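Local coordinates for mitochondrial dynamics protein MID49 (Mus musculus, PDB 4WOY) that acts as a mitochondrial outer-membrane receptor that recruits the fission mediator Drp1 to the mitochondrial surface and regulates its GTPase activity, at residues E4-F9 against E270-R275; G29-E34 against V141-I146; F118-G121 against S126-L129; R229-L234 against Q255-L260. The protein carries 1 engineered substitution. All coordinates share one frame; numbering follows the deposited sequence.

Contact 1. Residues E4-F9 against E270-R275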
loop_
_atom_site.group_PDB
_atom_site.type_symbol
_atom_site.label_atom_id
_atom_site.label_comp_id
_atom_site.label_asym_id
_atom_site.label_seq_id
_atom_site.Cartn_x
_atom_site.Cartn_y
_atom_site.Cartn_z
ATOM N N GLU A 4 13.521 -13.154 -23.964
ATOM C CA GLU A 4 14.550 -12.137 -24.135
ATOM C C GLU A 4 13.972 -10.729 -23.971
ATOM O O GLU A 4 14.532 -9.889 -23.256
ATOM C CB GLU A 4 15.199 -12.275 -25.502
ATOM C CG GLU A 4 15.787 -13.644 -25.759
ATOM C CD GLU A 4 16.287 -13.819 -27.184
ATOM O OE1 GLU A 4 16.153 -14.941 -27.715
ATOM O OE2 GLU A 4 16.769 -12.835 -27.789
ATOM N N ARG A 5 12.835 -10.487 -24.610
ATOM C CA ARG A 5 12.207 -9.170 -24.552
ATOM C C ARG A 5 11.713 -8.881 -23.148
ATOM O O ARG A 5 11.672 -7.739 -22.707
ATOM C CB ARG A 5 11.055 -9.063 -25.565
ATOM C CG ARG A 5 11.450 -9.511 -26.965
ATOM C CD ARG A 5 10.774 -8.712 -28.083
ATOM N NE ARG A 5 10.795 -9.473 -29.337
ATOM C CZ ARG A 5 9.952 -9.296 -30.354
ATOM N NH1 ARG A 5 9.001 -8.368 -30.291
ATOM N NH2 ARG A 5 10.062 -10.056 -31.442
ATOM N N LEU A 6 11.316 -9.930 -22.448
ATOM C CA LEU A 6 10.821 -9.769 -21.096
ATOM C C LEU A 6 11.949 -9.341 -20.187
ATOM O O LEU A 6 11.797 -8.433 -19.394
ATOM C CB LEU A 6 10.203 -11.076 -20.605
ATOM C CG LEU A 6 9.569 -11.001 -19.221
ATOM C CD1 LEU A 6 8.237 -11.740 -19.224
ATOM C CD2 LEU A 6 10.527 -11.538 -18.164
ATOM N N LEU A 7 13.091 -10.005 -20.329
ATOM C CA LEU A 7 14.278 -9.697 -19.537
ATOM C C LEU A 7 14.764 -8.300 -19.862
ATOM O O LEU A 7 15.196 -7.560 -18.974
ATOM C CB LEU A 7 15.381 -10.712 -19.799
ATOM C CG LEU A 7 15.154 -12.155 -19.336
ATOM C CD1 LEU A 7 16.417 -12.970 -19.516
ATOM C CD2 LEU A 7 14.676 -12.230 -17.897
ATOM N N ALA A 8 14.676 -7.951 -21.144
ATOM C CA ALA A 8 15.077 -6.628 -21.614
ATOM C C ALA A 8 14.197 -5.517 -21.010
ATOM O O ALA A 8 14.696 -4.504 -20.511
ATOM C CB ALA A 8 15.036 -6.584 -23.150
ATOM N N PHE A 9 12.889 -5.723 -21.029
ATOM C CA PHE A 9 11.960 -4.776 -20.414
ATOM C C PHE A 9 12.225 -4.629 -18.915
ATOM O O PHE A 9 12.246 -3.513 -18.369
ATOM C CB PHE A 9 10.519 -5.219 -20.661
ATOM C CG PHE A 9 9.500 -4.317 -20.049
ATOM C CD1 PHE A 9 9.063 -3.186 -20.726
ATOM C CD2 PHE A 9 8.968 -4.600 -18.800
ATOM C CE1 PHE A 9 8.118 -2.353 -20.176
ATOM C CE2 PHE A 9 8.031 -3.772 -18.232
ATOM C CZ PHE A 9 7.602 -2.636 -18.926
ATOM N N GLU A 270 13.254 -19.204 -15.929
ATOM C CA GLU A 270 13.032 -19.864 -17.198
ATOM C C GLU A 270 11.548 -19.848 -17.567
ATOM O O GLU A 270 11.190 -19.709 -18.747
ATOM C CB GLU A 270 13.565 -21.293 -17.124
ATOM C CG GLU A 270 13.378 -22.102 -18.381
ATOM C CD GLU A 270 13.982 -23.484 -18.273
ATOM O OE1 GLU A 270 13.726 -24.301 -19.176
ATOM O OE2 GLU A 270 14.714 -23.755 -17.292
ATOM N N ALA A 271 10.699 -19.971 -16.547
ATOM C CA ALA A 271 9.245 -20.028 -16.733
ATOM C C ALA A 271 8.576 -18.691 -16.481
ATOM O O ALA A 271 7.354 -18.607 -16.467
ATOM C CB ALA A 271 8.631 -21.092 -15.812
ATOM N N LEU A 272 9.370 -17.644 -16.280
ATOM C CA LEU A 272 8.822 -16.331 -15.962
ATOM C C LEU A 272 7.910 -15.806 -17.066
ATOM O O LEU A 272 6.885 -15.188 -16.796
ATOM C CB LEU A 272 9.947 -15.341 -15.712
ATOM C CG LEU A 272 9.567 -14.028 -15.031
ATOM C CD1 LEU A 272 8.600 -14.233 -13.892
ATOM C CD2 LEU A 272 10.826 -13.319 -14.548
ATOM N N GLY A 273 8.294 -16.064 -18.311
ATOM C CA GLY A 273 7.504 -15.641 -19.449
ATOM C C GLY A 273 6.132 -16.290 -19.476
ATOM O O GLY A 273 5.135 -15.634 -19.763
ATOM N N GLU A 274 6.089 -17.579 -19.154
ATOM C CA GLU A 274 4.839 -18.321 -19.079
ATOM C C GLU A 274 3.973 -17.887 -17.894
ATOM O O GLU A 274 2.758 -17.756 -18.035
ATOM C CB GLU A 274 5.124 -19.812 -18.976
ATOM C CG GLU A 274 5.067 -20.560 -20.278
ATOM C CD GLU A 274 5.699 -21.919 -20.149
ATOM O OE1 GLU A 274 5.557 -22.527 -19.064
ATOM O OE2 GLU A 274 6.339 -22.373 -21.122
ATOM N N ARG A 275 4.603 -17.625 -16.750
ATOM C CA ARG A 275 3.876 -17.143 -15.576
ATOM C C ARG A 275 3.254 -15.790 -15.847
ATOM O O ARG A 275 2.143 -15.476 -15.375
ATOM C CB ARG A 275 4.801 -17.050 -14.363
ATOM C CG ARG A 275 5.231 -18.397 -13.832
ATOM C CD ARG A 275 4.063 -19.376 -13.712
ATOM N NE ARG A 275 4.524 -20.721 -14.040
ATOM C CZ ARG A 275 4.149 -21.421 -15.106
ATOM N NH1 ARG A 275 3.237 -20.943 -15.937
ATOM N NH2 ARG A 275 4.660 -22.628 -15.310
#
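The 2.9 Å backbone bond from Arg-275 N to Ala-271 O belongs to the first turn of helix 272-288, the turn that sets Leu-272 and Gly-273 against Leu-6. Leu-6 lies on helix 2-14, at the N-terminal end of this fragment, which is predicted to be cytoplasmic. Residues 270-275 lie in the Mab-21 HhH/H2TH-like region. The contact is thus a helix-to-helix join between the start of the chain and its C-terminal part. Ala-271 holds the N-cap position, and its own N is bonded to Thr-268 OG1. The backbones come nearest at Leu-6 and Gly-273, with 6.9 Å between their CA atoms. No hydrogen bond crosses, and the touching atoms are all carbon.

Leu-6 divides its two methyl groups between two neighbours. Its CG lies anti to the backbone N (chi1 -176°), which carries the branch toward the other helix. CD1 rests on the bare backbone of Gly-273, with Leu-6 CD1 4.0 Å from Gly-273 CA. CD2 meets the CG and CD2 branch of Leu-272, and the two leucine side chains are nearly perpendicular. Leu-272 is also directed at its partner. Leu-234 of helix 228-241 and the C-terminal Phe-329 pack on Leu-6 as well. Arg-230 lies against Leu-272.

Away from this interface, Arg-275 gives NE to Ala-266 O. Its guanidinium also makes a long, charge-only pairing with Glu-274, whose oxygen lies out of its plane. At the apolar join, Leu-6 CD2 sits 4.0 Å from Leu-272 CD2 and 4.1 Å from Leu-272 CG.

Contact 2. Residues G29-E34 against V141-I146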
loop_
_atom_site.group_PDB
_atom_site.type_symbol
_atom_site.label_atom_id
_atom_site.label_comp_id
_atom_site.label_asym_id
_atom_site.label_seq_id
_atom_site.Cartn_x
_atom_site.Cartn_y
_atom_site.Cartn_z
ATOM N N GLY A 29 14.252 7.541 5.448
ATOM C CA GLY A 29 14.613 7.215 6.807
ATOM C C GLY A 29 14.819 8.484 7.592
ATOM O O GLY A 29 14.367 8.602 8.736
ATOM N N ASP A 30 15.492 9.451 6.972
ATOM C CA ASP A 30 15.810 10.710 7.653
ATOM C C ASP A 30 14.598 11.612 7.845
ATOM O O ASP A 30 14.465 12.261 8.879
ATOM C CB ASP A 30 16.893 11.458 6.900
ATOM C CG ASP A 30 18.244 10.814 7.061
ATOM O OD1 ASP A 30 18.546 10.345 8.175
ATOM O OD2 ASP A 30 19.000 10.774 6.076
ATOM N N ILE A 31 13.723 11.650 6.849
ATOM C CA ILE A 31 12.472 12.380 6.967
ATOM C C ILE A 31 11.631 11.812 8.114
ATOM O O ILE A 31 11.001 12.560 8.856
ATOM C CB ILE A 31 11.671 12.317 5.662
ATOM C CG1 ILE A 31 12.468 12.987 4.539
ATOM C CG2 ILE A 31 10.312 12.974 5.837
ATOM C CD1 ILE A 31 11.834 12.906 3.185
ATOM N N ALA A 32 11.657 10.496 8.285
ATOM C CA ALA A 32 10.881 9.868 9.351
ATOM C C ALA A 32 11.326 10.326 10.737
ATOM O O ALA A 32 10.496 10.657 11.581
ATOM C CB ALA A 32 10.972 8.350 9.251
ATOM N N LEU A 33 12.635 10.385 10.951
ATOM C CA LEU A 33 13.166 10.770 12.248
ATOM C C LEU A 33 12.881 12.219 12.598
ATOM O O LEU A 33 12.649 12.524 13.764
ATOM C CB LEU A 33 14.671 10.523 12.295
ATOM C CG LEU A 33 15.099 9.067 12.159
ATOM C CD1 LEU A 33 16.596 8.972 12.304
ATOM C CD2 LEU A 33 14.404 8.232 13.210
ATOM N N GLU A 34 12.933 13.105 11.603
ATOM C CA GLU A 34 12.555 14.518 11.770
ATOM C C GLU A 34 11.058 14.678 12.052
ATOM O O GLU A 34 10.650 15.368 12.979
ATOM C CB GLU A 34 12.938 15.331 10.525
ATOM C CG GLU A 34 14.398 15.719 10.465
ATOM C CD GLU A 34 14.825 16.473 11.705
ATOM O OE1 GLU A 34 14.167 17.472 12.042
ATOM O OE2 GLU A 34 15.810 16.076 12.351
ATOM N N VAL A 141 4.438 21.560 10.515
ATOM C CA VAL A 141 5.769 20.946 10.394
ATOM C C VAL A 141 6.688 21.828 9.542
ATOM O O VAL A 141 6.293 22.322 8.478
ATOM C CB VAL A 141 5.728 19.543 9.758
ATOM C CG1 VAL A 141 7.144 19.075 9.399
ATOM C CG2 VAL A 141 5.017 18.531 10.674
ATOM N N ASN A 142 7.911 22.028 10.027
ATOM C CA ASN A 142 8.892 22.896 9.373
ATOM C C ASN A 142 9.561 22.219 8.173
ATOM O O ASN A 142 10.722 21.813 8.239
ATOM C CB ASN A 142 9.939 23.348 10.391
ATOM C CG ASN A 142 10.612 24.640 9.999
ATOM O OD1 ASN A 142 10.640 25.018 8.825
ATOM N ND2 ASN A 142 11.153 25.336 10.984
ATOM N N TRP A 143 8.809 22.071 7.087
ATOM C CA TRP A 143 9.315 21.443 5.867
ATOM C C TRP A 143 10.432 22.195 5.156
ATOM O O TRP A 143 11.316 21.564 4.582
ATOM C CB TRP A 143 8.166 21.216 4.884
ATOM C CG TRP A 143 7.179 20.194 5.402
ATOM C CD1 TRP A 143 5.848 20.380 5.643
ATOM C CD2 TRP A 143 7.469 18.845 5.790
ATOM N NE1 TRP A 143 5.282 19.225 6.135
ATOM C CE2 TRP A 143 6.255 18.265 6.231
ATOM C CE3 TRP A 143 8.632 18.067 5.800
ATOM C CZ2 TRP A 143 6.177 16.953 6.685
ATOM C CZ3 TRP A 143 8.544 16.751 6.235
ATOM C CH2 TRP A 143 7.330 16.212 6.674
ATOM N N PRO A 144 10.413 23.539 5.184
ATOM C CA PRO A 144 11.564 24.180 4.537
ATOM C C PRO A 144 12.895 23.841 5.210
ATOM O O PRO A 144 13.874 23.566 4.523
ATOM C CB PRO A 144 11.249 25.677 4.674
ATOM C CG PRO A 144 10.194 25.771 5.728
ATOM C CD PRO A 144 9.395 24.529 5.582
ATOM N N ALA A 145 12.917 23.828 6.537
ATOM C CA ALA A 145 14.139 23.557 7.281
ATOM C C ALA A 145 14.610 22.122 7.105
ATOM O O ALA A 145 15.804 21.880 6.921
ATOM C CB ALA A 145 13.938 23.860 8.749
ATOM N N ILE A 146 13.675 21.177 7.191
ATOM C CA ILE A 146 13.996 19.759 7.040
ATOM C C ILE A 146 14.586 19.524 5.658
ATOM O O ILE A 146 15.580 18.816 5.502
ATOM C CB ILE A 146 12.756 18.871 7.238
ATOM C CG1 ILE A 146 12.307 18.911 8.699
ATOM C CG2 ILE A 146 13.042 17.437 6.841
ATOM C CD1 ILE A 146 10.850 18.506 8.918
#
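Ile-31 CG1 and Trp-143 CG both lie beside their own backbone N, with chi1 of -62° and -67°. In Ile-31 this leaves the other branch, CG2, anti to N, and it is CG2 that meets the indole. The isoleucine stands roughly square to the tryptophan side chain. The methyl comes up at the ring edge, near its plane, with Ile-31 CG2 4.2 Å from Trp-143 CZ3.

A face of the same ring is taken by Val-141, two residues earlier, whose CG1 lies 3.4 Å above the plane of the Trp-143 ring and over its centre. Trp-143 NE1 is bonded to Leu-137 O. Together these contacts should restrict the rotation of the indole.

The second pair is Glu-34 and Ile-146, whose side chains run antiparallel, side by side. Glu-34 CB meets both CG1 and CD1 of Ile-146, at 4.1 Å each. The bend of the glutamate at chi2 (-55°) also brings Glu-34 OE1 to 4.1 Å from Ile-146 CG1. The backbones are closest here, 7.2 Å between the CA atoms of Glu-34 and Ile-146.

Helix 143-150 begins at Trp-143. Asn-142 is its N-cap, and OD1 accepts a weak bond from Ala-145 N. Ile-154 of strand 153-156 lies against Ile-31, Trp-143 and Ile-146. The contact therefore joins two helices and the edge region of the mixed sheet, in the alpha/beta part of the nucleotidyltransferase fold.

Contact 3. Residues F118-G121 against S126-L129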
loop_
_atom_site.group_PDB
_atom_site.type_symbol
_atom_site.label_atom_id
_atom_site.label_comp_id
_atom_site.label_asym_id
_atom_site.label_seq_id
_atom_site.Cartn_x
_atom_site.Cartn_y
_atom_site.Cartn_z
ATOM N N PHE A 118 -10.569 11.634 19.746
ATOM C CA PHE A 118 -10.853 11.279 18.363
ATOM C C PHE A 118 -12.081 10.398 18.246
ATOM O O PHE A 118 -12.343 9.816 17.190
ATOM C CB PHE A 118 -9.634 10.593 17.746
ATOM C CG PHE A 118 -8.384 11.381 17.924
ATOM C CD1 PHE A 118 -8.199 12.569 17.211
ATOM C CD2 PHE A 118 -7.423 10.986 18.855
ATOM C CE1 PHE A 118 -7.046 13.334 17.395
ATOM C CE2 PHE A 118 -6.271 11.746 19.046
ATOM C CZ PHE A 118 -6.087 12.934 18.313
ATOM N N LEU A 119 -12.829 10.277 19.336
ATOM C CA LEU A 119 -14.068 9.526 19.293
ATOM C C LEU A 119 -15.179 10.285 18.570
ATOM O O LEU A 119 -15.433 11.447 18.846
ATOM C CB LEU A 119 -14.526 9.175 20.712
ATOM C CG LEU A 119 -13.859 8.034 21.470
ATOM C CD1 LEU A 119 -14.524 7.949 22.822
ATOM C CD2 LEU A 119 -14.049 6.752 20.708
ATOM N N VAL A 120 -15.806 9.619 17.614
ATOM C CA VAL A 120 -17.108 10.011 17.093
ATOM C C VAL A 120 -18.112 8.963 17.538
ATOM O O VAL A 120 -17.993 7.807 17.153
ATOM C CB VAL A 120 -17.099 10.141 15.564
ATOM C CG1 VAL A 120 -18.506 10.414 15.047
ATOM C CG2 VAL A 120 -16.195 11.257 15.182
ATOM N N GLY A 121 -19.053 9.346 18.393
ATOM C CA GLY A 121 -19.855 8.384 19.127
ATOM C C GLY A 121 -19.008 7.454 19.970
ATOM O O GLY A 121 -18.243 7.901 20.816
ATOM N N SER A 126 -11.104 7.418 12.183
ATOM C CA SER A 126 -9.950 7.650 11.337
ATOM C C SER A 126 -10.028 9.063 10.726
ATOM O O SER A 126 -9.016 9.747 10.647
ATOM C CB SER A 126 -9.840 6.558 10.264
ATOM O OG SER A 126 -10.901 6.634 9.351
ATOM N N ARG A 127 -11.237 9.505 10.356
ATOM C CA ARG A 127 -11.424 10.807 9.724
ATOM C C ARG A 127 -10.956 11.951 10.602
ATOM O O ARG A 127 -10.324 12.877 10.109
ATOM C CB ARG A 127 -12.892 11.051 9.359
ATOM C CG ARG A 127 -13.212 12.520 9.022
ATOM C CD ARG A 127 -14.677 12.723 8.668
ATOM N NE ARG A 127 -15.568 12.322 9.763
ATOM C CZ ARG A 127 -15.873 13.093 10.810
ATOM N NH1 ARG A 127 -15.367 14.324 10.915
ATOM N NH2 ARG A 127 -16.695 12.634 11.751
ATOM N N VAL A 128 -11.283 11.906 11.887
ATOM C CA VAL A 128 -10.866 12.954 12.811
ATOM C C VAL A 128 -9.347 12.895 13.030
ATOM O O VAL A 128 -8.659 13.927 13.055
ATOM C CB VAL A 128 -11.632 12.851 14.150
ATOM C CG1 VAL A 128 -11.138 13.902 15.149
ATOM C CG2 VAL A 128 -13.139 13.016 13.900
ATOM N N LEU A 129 -8.821 11.681 13.140
ATOM C CA LEU A 129 -7.382 11.492 13.195
ATOM C C LEU A 129 -6.702 12.065 11.958
ATOM O O LEU A 129 -5.697 12.747 12.071
ATOM C CB LEU A 129 -7.071 10.011 13.325
ATOM C CG LEU A 129 -7.114 9.690 14.814
ATOM C CD1 LEU A 129 -7.428 8.220 15.063
ATOM C CD2 LEU A 129 -5.753 10.111 15.425
#
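Phe-118 is clasped by Leu-129 and Val-128 where a beta-hairpin, strands 119-120 and 123-124, runs into helix 126-139. This is a local element of the nucleotidyltransferase-like domain. The tight part is the aromatic end, where Phe-118 and Leu-129 are buried. Leu-129 lies across one face of the ring. Its CD2 makes a CH-pi contact 3.7 Å from the centroid of the Phe-118 ring, only 4° off the normal. Val-128 comes from another direction, at the ring edge and in plane, with its CG1 3.8 Å from Phe-118 CD1. Leu-124 packs on both Phe-118 and Leu-129.

The other end is the smaller and more open one. Val-120 loses 40 Å² to the helix, against 86 Å² for Phe-118, and Val-120, Val-128 and Arg-127 all stay partly exposed. Val-120 offers CG2, the branch beside its backbone N (chi1 174°), and Val-128 CG2 lies 3.8 Å from Val-120 CG2. Arg-127 reaches round by a bend at chi3. This lays its guanidinium over its neighbour, with Val-128 CG2 toward the rim of one face. Asn-203 OD1 accepts a hydrogen bond from Arg-127 NH2. Arg-127 NH2 also lies 3.7 Å from Val-120 CG2, which is set obliquely to the guanidinium.

Contact 4. Residues R229-L234 against Q255-L260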
loop_
_atom_site.group_PDB
_atom_site.type_symbol
_atom_site.label_atom_id
_atom_site.label_comp_id
_atom_site.label_asym_id
_atom_site.label_seq_id
_atom_site.Cartn_x
_atom_site.Cartn_y
_atom_site.Cartn_z
ATOM N N ARG A 229 7.679 -12.656 -6.747
ATOM C CA ARG A 229 7.798 -11.232 -6.418
ATOM C C ARG A 229 8.390 -10.461 -7.577
ATOM O O ARG A 229 8.058 -9.299 -7.814
ATOM C CB ARG A 229 8.665 -11.007 -5.176
ATOM C CG ARG A 229 8.011 -11.320 -3.849
ATOM C CD ARG A 229 9.070 -11.358 -2.769
ATOM N NE ARG A 229 10.170 -12.236 -3.188
ATOM C CZ ARG A 229 11.408 -12.204 -2.697
ATOM N NH1 ARG A 229 11.747 -11.331 -1.753
ATOM N NH2 ARG A 229 12.311 -13.050 -3.158
ATOM N N ARG A 230 9.280 -11.115 -8.301
ATOM C CA ARG A 230 9.839 -10.526 -9.497
ATOM C C ARG A 230 8.727 -10.304 -10.549
ATOM O O ARG A 230 8.693 -9.267 -11.224
ATOM C CB ARG A 230 10.961 -11.427 -10.012
ATOM C CG ARG A 230 11.564 -11.008 -11.305
ATOM C CD ARG A 230 13.020 -11.445 -11.376
ATOM N NE ARG A 230 13.442 -11.521 -12.765
ATOM C CZ ARG A 230 14.332 -12.384 -13.216
ATOM N NH1 ARG A 230 14.906 -13.237 -12.376
ATOM N NH2 ARG A 230 14.642 -12.386 -14.507
ATOM N N LEU A 231 7.815 -11.269 -10.664
ATOM C CA LEU A 231 6.685 -11.165 -11.586
ATOM C C LEU A 231 5.720 -10.047 -11.185
ATOM O O LEU A 231 5.147 -9.369 -12.039
ATOM C CB LEU A 231 5.927 -12.501 -11.683
ATOM C CG LEU A 231 4.636 -12.411 -12.517
ATOM C CD1 LEU A 231 4.952 -12.111 -13.966
ATOM C CD2 LEU A 231 3.775 -13.668 -12.418
ATOM N N LEU A 232 5.513 -9.872 -9.887
ATOM C CA LEU A 232 4.615 -8.810 -9.454
ATOM C C LEU A 232 5.182 -7.444 -9.903
ATOM O O LEU A 232 4.433 -6.578 -10.374
ATOM C CB LEU A 232 4.379 -8.863 -7.931
ATOM C CG LEU A 232 3.678 -7.672 -7.277
ATOM C CD1 LEU A 232 2.276 -7.434 -7.862
ATOM C CD2 LEU A 232 3.617 -7.908 -5.783
ATOM N N LEU A 233 6.499 -7.275 -9.792
ATOM C CA LEU A 233 7.144 -6.014 -10.191
ATOM C C LEU A 233 7.037 -5.763 -11.696
ATOM O O LEU A 233 6.809 -4.635 -12.120
ATOM C CB LEU A 233 8.605 -6.001 -9.757
ATOM C CG LEU A 233 8.711 -5.653 -8.278
ATOM C CD1 LEU A 233 10.113 -5.954 -7.730
ATOM C CD2 LEU A 233 8.334 -4.202 -8.054
ATOM N N LEU A 234 7.172 -6.826 -12.482
ATOM C CA LEU A 234 6.938 -6.766 -13.926
ATOM C C LEU A 234 5.530 -6.296 -14.272
ATOM O O LEU A 234 5.338 -5.383 -15.091
ATOM C CB LEU A 234 7.144 -8.134 -14.563
ATOM C CG LEU A 234 8.549 -8.374 -15.055
ATOM C CD1 LEU A 234 8.656 -9.816 -15.450
ATOM C CD2 LEU A 234 8.834 -7.431 -16.220
ATOM N N GLN A 255 -2.977 -9.914 -6.127
ATOM C CA GLN A 255 -4.002 -10.944 -6.082
ATOM C C GLN A 255 -3.762 -11.967 -7.185
ATOM O O GLN A 255 -3.951 -13.174 -6.993
ATOM C CB GLN A 255 -5.386 -10.300 -6.222
ATOM C CG GLN A 255 -6.048 -9.867 -4.926
ATOM C CD GLN A 255 -5.095 -9.612 -3.781
ATOM O OE1 GLN A 255 -4.765 -10.520 -3.032
ATOM N NE2 GLN A 255 -4.686 -8.368 -3.613
ATOM N N VAL A 256 -3.347 -11.458 -8.344
ATOM C CA VAL A 256 -3.048 -12.299 -9.493
ATOM C C VAL A 256 -1.898 -13.212 -9.178
ATOM O O VAL A 256 -1.964 -14.395 -9.464
ATOM C CB VAL A 256 -2.683 -11.496 -10.737
ATOM C CG1 VAL A 256 -2.349 -12.462 -11.858
ATOM C CG2 VAL A 256 -3.841 -10.576 -11.148
ATOM N N VAL A 257 -0.829 -12.659 -8.611
ATOM C CA VAL A 257 0.363 -13.457 -8.321
ATOM C C VAL A 257 0.151 -14.410 -7.138
ATOM O O VAL A 257 0.699 -15.510 -7.119
ATOM C CB VAL A 257 1.586 -12.560 -8.074
ATOM C CG1 VAL A 257 2.817 -13.414 -7.641
ATOM C CG2 VAL A 257 1.889 -11.769 -9.345
ATOM N N LEU A 258 -0.662 -14.012 -6.165
ATOM C CA LEU A 258 -1.009 -14.943 -5.093
ATOM C C LEU A 258 -1.791 -16.135 -5.645
ATOM O O LEU A 258 -1.585 -17.254 -5.225
ATOM C CB LEU A 258 -1.800 -14.241 -3.986
ATOM C CG LEU A 258 -0.892 -13.412 -3.062
ATOM C CD1 LEU A 258 -1.681 -12.533 -2.115
ATOM C CD2 LEU A 258 0.061 -14.321 -2.283
ATOM N N HIS A 259 -2.681 -15.892 -6.596
ATOM C CA HIS A 259 -3.471 -16.960 -7.182
ATOM C C HIS A 259 -2.607 -17.962 -7.938
ATOM O O HIS A 259 -2.708 -19.166 -7.718
ATOM C CB HIS A 259 -4.533 -16.376 -8.114
ATOM C CG HIS A 259 -5.437 -17.404 -8.717
ATOM N ND1 HIS A 259 -5.209 -17.964 -9.958
ATOM C CD2 HIS A 259 -6.567 -17.982 -8.247
ATOM C CE1 HIS A 259 -6.161 -18.837 -10.227
ATOM N NE2 HIS A 259 -7.001 -18.864 -9.207
ATOM N N LEU A 260 -1.751 -17.469 -8.826
ATOM C CA LEU A 260 -0.856 -18.347 -9.576
ATOM C C LEU A 260 0.217 -18.875 -8.646
ATOM O O LEU A 260 0.507 -20.071 -8.646
ATOM C CB LEU A 260 -0.190 -17.610 -10.746
ATOM C CG LEU A 260 -1.033 -16.799 -11.731
ATOM C CD1 LEU A 260 -0.188 -16.313 -12.883
ATOM C CD2 LEU A 260 -2.177 -17.624 -12.242
#
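Val-257 points its side chain at helix 228-241 and meets Leu-231 and Leu-232, two consecutive residues there. This is a helix-helix pairing in the mainly helical C-terminal part of the fragment. The segment 255-260 belongs to the Mab-21 HhH/H2TH-like region. The backbones are close, with 6.4 Å between the CA atoms of Leu-232 and Val-257.

One methyl group does the work. Val-257 has CG1 anti to its backbone N (chi1 175°), which leaves CG2 beside that N and turned to both leucines. Leu-231 is directed toward the valine. The two side chains lie alongside and point opposite ways, and Leu-231 CD2 stands 4.1 Å from Val-257 CG2. Leu-232 meets the methyl differently. It is touched at its root and not at its branched end. That branched end is carried along the partner helix, where the side chain packs on Trp-250, Leu-253 and Thr-254.

All three touching residues are buried, and no hydrogen bond crosses between the segments. Leu-217 of helix 210-224 also touches Val-257, so a third helix meets the pair. Val-256 also packs on Ala-279 and Leu-283 of helix 272-288, and extends the bundle further. At the centre, Val-257 CG2 rests 4.0 Å from Leu-232 CA and 4.1 Å from Leu-232 CB.

How the contacts relate
The four contacts fall into two groups. Contacts 1 and 4 lie in the mainly helical part, where the N-terminal helix 2-14 joins the C-terminal helices. Their centres are 13 Å apart, and they touch: Arg-275 O is 3.5 Å from Leu-260 CD1, and Leu-7 packs on Arg-230. Contacts 2 and 3 lie in the nucleotidyltransferase-like part, with centres 26 Å apart. They are linked by helix 126-139, which leads into helix 143-150. Contact 1 is 41 Å from contact 2 and 48 Å from contact 3, between centres. Along the chain, contact 1 encloses the others, contact 2 encloses contact 3, and contact 4 comes later. The consecutive helices 2-14 and 18-42 go to different parts of the fold.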